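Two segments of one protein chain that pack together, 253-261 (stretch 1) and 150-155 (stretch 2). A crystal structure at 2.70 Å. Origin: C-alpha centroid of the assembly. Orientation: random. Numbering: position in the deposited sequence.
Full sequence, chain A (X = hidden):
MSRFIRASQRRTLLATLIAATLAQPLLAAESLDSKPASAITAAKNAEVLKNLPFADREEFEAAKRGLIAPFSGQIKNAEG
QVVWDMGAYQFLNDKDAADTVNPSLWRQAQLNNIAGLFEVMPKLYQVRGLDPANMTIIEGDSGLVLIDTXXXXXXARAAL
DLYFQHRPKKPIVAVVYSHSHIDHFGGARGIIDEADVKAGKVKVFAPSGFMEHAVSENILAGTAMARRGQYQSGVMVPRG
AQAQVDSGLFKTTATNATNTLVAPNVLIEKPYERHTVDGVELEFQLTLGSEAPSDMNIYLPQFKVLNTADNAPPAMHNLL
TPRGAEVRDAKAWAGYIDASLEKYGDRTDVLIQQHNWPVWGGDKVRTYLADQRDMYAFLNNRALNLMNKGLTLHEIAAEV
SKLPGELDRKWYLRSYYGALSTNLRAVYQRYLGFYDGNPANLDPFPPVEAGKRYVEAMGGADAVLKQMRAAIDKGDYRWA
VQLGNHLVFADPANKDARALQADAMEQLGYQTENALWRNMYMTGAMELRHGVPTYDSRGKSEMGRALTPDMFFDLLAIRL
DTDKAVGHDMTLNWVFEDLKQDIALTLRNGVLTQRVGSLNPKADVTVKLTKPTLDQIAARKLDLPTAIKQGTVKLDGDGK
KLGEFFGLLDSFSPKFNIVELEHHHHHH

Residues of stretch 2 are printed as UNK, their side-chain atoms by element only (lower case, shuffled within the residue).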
ATOM      1  N   THR A 253      23.024   0.084 -12.853  1.00 35.66           N
ATOM      2  CA  THR A 253      22.698  -1.335 -12.998  1.00 36.61           C
ATOM      3  C   THR A 253      23.576  -2.004 -14.035  1.00 42.28           C
ATOM      4  O   THR A 253      24.045  -1.368 -14.989  1.00 43.34           O
ATOM      5  CB  THR A 253      21.186  -1.608 -13.264  1.00 48.62           C
ATOM      6  OG1 THR A 253      20.725  -0.884 -14.415  1.00 45.01           O
ATOM      7  CG2 THR A 253      20.302  -1.339 -12.033  1.00 46.92           C
ATOM      8  N   ALA A 254      23.789  -3.311 -13.841  1.00 39.45           N
ATOM      9  CA  ALA A 254      24.588  -4.138 -14.738  1.00 38.19           C
ATOM     10  C   ALA A 254      23.867  -4.245 -16.079  1.00 42.49           C
ATOM     11  O   ALA A 254      22.635  -4.355 -16.141  1.00 39.74           O
ATOM     12  CB  ALA A 254      24.822  -5.508 -14.128  1.00 37.94           C
ATOM     13  N   THR A 255      24.651  -4.156 -17.150  1.00 41.28           N
ATOM     14  CA  THR A 255      24.170  -4.188 -18.520  1.00 41.20           C
ATOM     15  C   THR A 255      24.551  -5.472 -19.274  1.00 46.25           C
ATOM     16  O   THR A 255      25.604  -6.045 -19.016  1.00 47.37           O
ATOM     17  CB  THR A 255      24.561  -2.871 -19.230  1.00 46.44           C
ATOM     18  OG1 THR A 255      24.000  -2.870 -20.525  1.00 58.28           O
ATOM     19  CG2 THR A 255      26.073  -2.657 -19.334  1.00 41.77           C
ATOM     20  N   ASN A 256      23.686  -5.916 -20.205  1.00 42.99           N
ATOM     21  CA  ASN A 256      23.897  -7.063 -21.097  1.00 42.38           C
ATOM     22  C   ASN A 256      24.362  -8.347 -20.364  1.00 45.36           C
ATOM     23  O   ASN A 256      25.209  -9.101 -20.870  1.00 45.18           O
ATOM     24  CB  ASN A 256      24.892  -6.666 -22.220  1.00 41.41           C
ATOM     25  CG  ASN A 256      24.514  -5.424 -22.984  1.00 49.19           C
ATOM     26  OD1 ASN A 256      23.518  -5.407 -23.706  1.00 43.60           O
ATOM     27  ND2 ASN A 256      25.311  -4.355 -22.845  1.00 36.31           N
ATOM     28  N   ALA A 257      23.786  -8.617 -19.189  1.00 40.57           N
ATOM     29  CA  ALA A 257      24.246  -9.757 -18.412  1.00 39.72           C
ATOM     30  C   ALA A 257      23.226 -10.855 -18.110  1.00 45.40           C
ATOM     31  O   ALA A 257      22.053 -10.762 -18.505  1.00 46.28           O
ATOM     32  CB  ALA A 257      24.913  -9.266 -17.156  1.00 40.16           C
ATOM     33  N   THR A 258      23.679 -11.917 -17.427  1.00 40.66           N
ATOM     34  CA  THR A 258      22.815 -13.052 -17.142  1.00 39.90           C
ATOM     35  C   THR A 258      22.417 -13.128 -15.655  1.00 41.87           C
ATOM     36  O   THR A 258      23.297 -13.119 -14.787  1.00 42.03           O
ATOM     37  CB  THR A 258      23.488 -14.330 -17.660  1.00 46.57           C
ATOM     38  OG1 THR A 258      24.689 -14.521 -16.918  1.00 59.20           O
ATOM     39  CG2 THR A 258      23.871 -14.240 -19.133  1.00 41.30           C
ATOM     40  N   ASN A 259      21.092 -13.212 -15.374  1.00 35.56           N
ATOM     41  CA  ASN A 259      20.550 -13.353 -14.025  1.00 34.37           C
ATOM     42  C   ASN A 259      20.124 -14.813 -13.791  1.00 41.20           C
ATOM     43  O   ASN A 259      19.420 -15.431 -14.606  1.00 40.65           O
ATOM     44  CB  ASN A 259      19.389 -12.391 -13.775  1.00 31.68           C
ATOM     45  CG  ASN A 259      19.675 -10.957 -14.146  1.00 52.86           C
ATOM     46  OD1 ASN A 259      18.983 -10.344 -14.977  1.00 46.35           O
ATOM     47  ND2 ASN A 259      20.736 -10.399 -13.573  1.00 44.66           N
ATOM     48  N   THR A 260      20.598 -15.367 -12.671  1.00 38.95           N
ATOM     49  CA  THR A 260      20.406 -16.766 -12.308  1.00 38.33           C
ATOM     50  C   THR A 260      19.635 -16.928 -11.010  1.00 42.05           C
ATOM     51  O   THR A 260      19.526 -15.990 -10.222  1.00 41.91           O
ATOM     52  CB  THR A 260      21.776 -17.514 -12.247  1.00 40.67           C
ATOM     53  OG1 THR A 260      22.433 -17.226 -11.012  1.00 43.33           O
ATOM     54  CG2 THR A 260      22.686 -17.232 -13.450  1.00 27.95           C
ATOM     55  N   LEU A 261      19.116 -18.140 -10.789  1.00 39.39           N
ATOM     56  CA  LEU A 261      18.388 -18.494  -9.585  1.00 40.24           C
ATOM     57  C   LEU A 261      18.735 -19.915  -9.204  1.00 46.49           C
ATOM     58  O   LEU A 261      18.277 -20.838  -9.860  1.00 50.32           O
ATOM     59  CB  LEU A 261      16.882 -18.367  -9.815  1.00 40.33           C
ATOM     60  CG  LEU A 261      16.061 -17.868  -8.648  1.00 46.00           C
ATOM     61  CD1 LEU A 261      14.731 -17.281  -9.136  1.00 45.96           C
ATOM     62  CD2 LEU A 261      15.841 -18.944  -7.635  1.00 49.76           C
ATOM     63  N   UNK A 150      26.080 -11.493  -5.919  1.00 30.72           N
ATOM     64  CA  UNK A 150      25.933 -10.342  -6.810  1.00 28.06           C
ATOM     65  C   UNK A 150      24.690 -10.485  -7.754  1.00 32.31           C
ATOM     66  O   UNK A 150      23.886 -11.408  -7.573  1.00 32.23           O
ATOM     67  c   UNK A 150      29.722  -9.552  -7.684  1.00 27.59           C
ATOM     68  c   UNK A 150      28.470  -8.848  -5.671  1.00 25.27           C
ATOM     69  c   UNK A 150      27.243 -10.023  -7.565  1.00 27.15           C
ATOM     70  c   UNK A 150      28.565  -9.894  -6.766  1.00 29.57           C
ATOM     71  N   UNK A 151      24.530  -9.563  -8.735  1.00 26.18           N
ATOM     72  CA  UNK A 151      23.384  -9.485  -9.648  1.00 24.41           C
ATOM     73  C   UNK A 151      23.490 -10.425 -10.847  1.00 28.18           C
ATOM     74  O   UNK A 151      22.465 -10.907 -11.341  1.00 28.68           O
ATOM     75  c   UNK A 151      23.241  -8.025 -10.177  1.00 24.58           C
ATOM     76  c   UNK A 151      21.907  -7.738 -10.761  1.00 22.02           C
ATOM     77  o   UNK A 151      23.486  -7.105  -9.127  1.00 23.63           O
ATOM     78  N   UNK A 152      24.705 -10.581 -11.393  1.00 22.83           N
ATOM     79  CA  UNK A 152      24.918 -11.336 -12.613  1.00 21.75           C
ATOM     80  C   UNK A 152      26.012 -12.376 -12.496  1.00 27.61           C
ATOM     81  O   UNK A 152      26.910 -12.253 -11.662  1.00 26.98           O
ATOM     82  c   UNK A 152      24.160  -9.229 -13.816  1.00 25.69           C
ATOM     83  o   UNK A 152      26.501  -9.851 -13.664  1.00 26.52           O
ATOM     84  c   UNK A 152      25.173 -10.376 -13.764  1.00 26.62           C
ATOM     85  N   UNK A 153      25.961 -13.399 -13.358  1.00 26.30           N
ATOM     86  CA  UNK A 153      26.949 -14.479 -13.374  1.00 25.18           C
ATOM     87  C   UNK A 153      28.354 -13.942 -13.702  1.00 26.63           C
ATOM     88  O   UNK A 153      29.353 -14.392 -13.108  1.00 25.81           O
ATOM     89  c   UNK A 153      26.511 -15.536 -14.381  1.00 26.14           C
ATOM     90  N   UNK A 154      28.421 -12.941 -14.611  1.00 22.91           N
ATOM     91  CA  UNK A 154      29.680 -12.305 -15.043  1.00 23.29           C
ATOM     92  C   UNK A 154      30.321 -11.505 -13.927  1.00 27.57           C
ATOM     93  O   UNK A 154      31.540 -11.565 -13.769  1.00 28.04           O
ATOM     94  c   UNK A 154      29.489 -11.440 -16.320  1.00 24.46           C
ATOM     95  o   UNK A 154      26.816 -12.629 -18.560  1.00 39.16           O
ATOM     96  c   UNK A 154      28.907 -12.182 -17.517  1.00 17.36           C
ATOM     97  o   UNK A 154      26.782 -11.869 -16.498  1.00 28.63           O
ATOM     98  c   UNK A 154      27.395 -12.223 -17.529  1.00 32.67           C
ATOM     99  N   UNK A 155      29.503 -10.790 -13.122  1.00 24.56           N
ATOM    100  CA  UNK A 155      30.010 -10.021 -11.988  1.00 24.03           C
ATOM    101  C   UNK A 155      30.427 -10.926 -10.829  1.00 28.17           C
ATOM    102  O   UNK A 155      31.524 -10.749 -10.278  1.00 28.03           O
ATOM    103  c   UNK A 155      29.174  -8.756 -11.688  1.00 32.42           C
ATOM    104  o   UNK A 155      27.833  -9.111 -11.382  1.00 31.64           O
ATOM    105  c   UNK A 155      29.195  -7.748 -12.837  1.00 31.48           C
TER

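Position 150 carries four side-chain carbons, forked at the second carbon, with no oxygen, nitrogen or sulfur. It is buried but makes no contact with stretch 1. That is leucine, Leu150.

Position 151 has three side-chain atoms: CB carrying one oxygen and one carbon. The terminal carbon lies 4.0 Å from Asn259 ND2. The main link to stretch 1 is made by the backbone. Asn259 ND2 donates a hydrogen bond to the backbone O of position 151 at 2.9 Å. Branching at CB with one hydroxyl identifies threonine, Thr151. Its hydroxyl is hydrogen-bonded elsewhere in the structure.

Position 152 shows the same pattern, CB with one oxygen and one carbon. The terminal carbon lies 3.4 Å from Ala257 CB and 3.8 Å from Ala254 CB, so it packs against two small side chains. The residue is threonine, Thr152. Its CA is 3.2 Å from Thr258 O, a CA-H...O contact. Thr152 is at the N-cap position, right before the helix.

Position 153 has a single side-chain carbon. This CB points toward stretch 1 and lies 3.3 Å from Thr258 OG1. The backbone N of position 153 donates a hydrogen bond to Thr258 O at 3.0 Å. The residue is alanine, Ala153. This NH is in the first turn of the helix, where no preceding turn supplies an acceptor.

Position 154 has three carbons in a row, the third carrying two oxygens. CA to CB points sideways, but the end of the side chain comes nearer to stretch 1. One of the two oxygens accepts a nearly straight hydrogen bond from Thr258 N at 3.2 Å. The other is 3.3 Å from Thr258 OG1, within reach of a weak hydrogen bond. This is a carboxylate on a two-carbon arm, hence glutamate, Glu154.

Position 155 again has CB with one oxygen and one carbon. It makes no close contact with stretch 1. The pattern gives threonine, Thr155. Thr152 OG1 points back into its own stretch and donates a hydrogen bond to Thr155 OG1 at 2.7 Å.

The contact centers on Thr258. Its carbonyl receives the Ala153 NH, and its own NH meets the Glu154 carboxylate. The start of the helix is thus held through both polar groups of one backbone residue. Asn259 adds a side-chain link to Thr151. Ala254 and Ala257 supply the nonpolar surface for the Thr152 methyl. The two stretches bury 359 Å² in total.

Stretch 2, residues 150-155: LTTAET
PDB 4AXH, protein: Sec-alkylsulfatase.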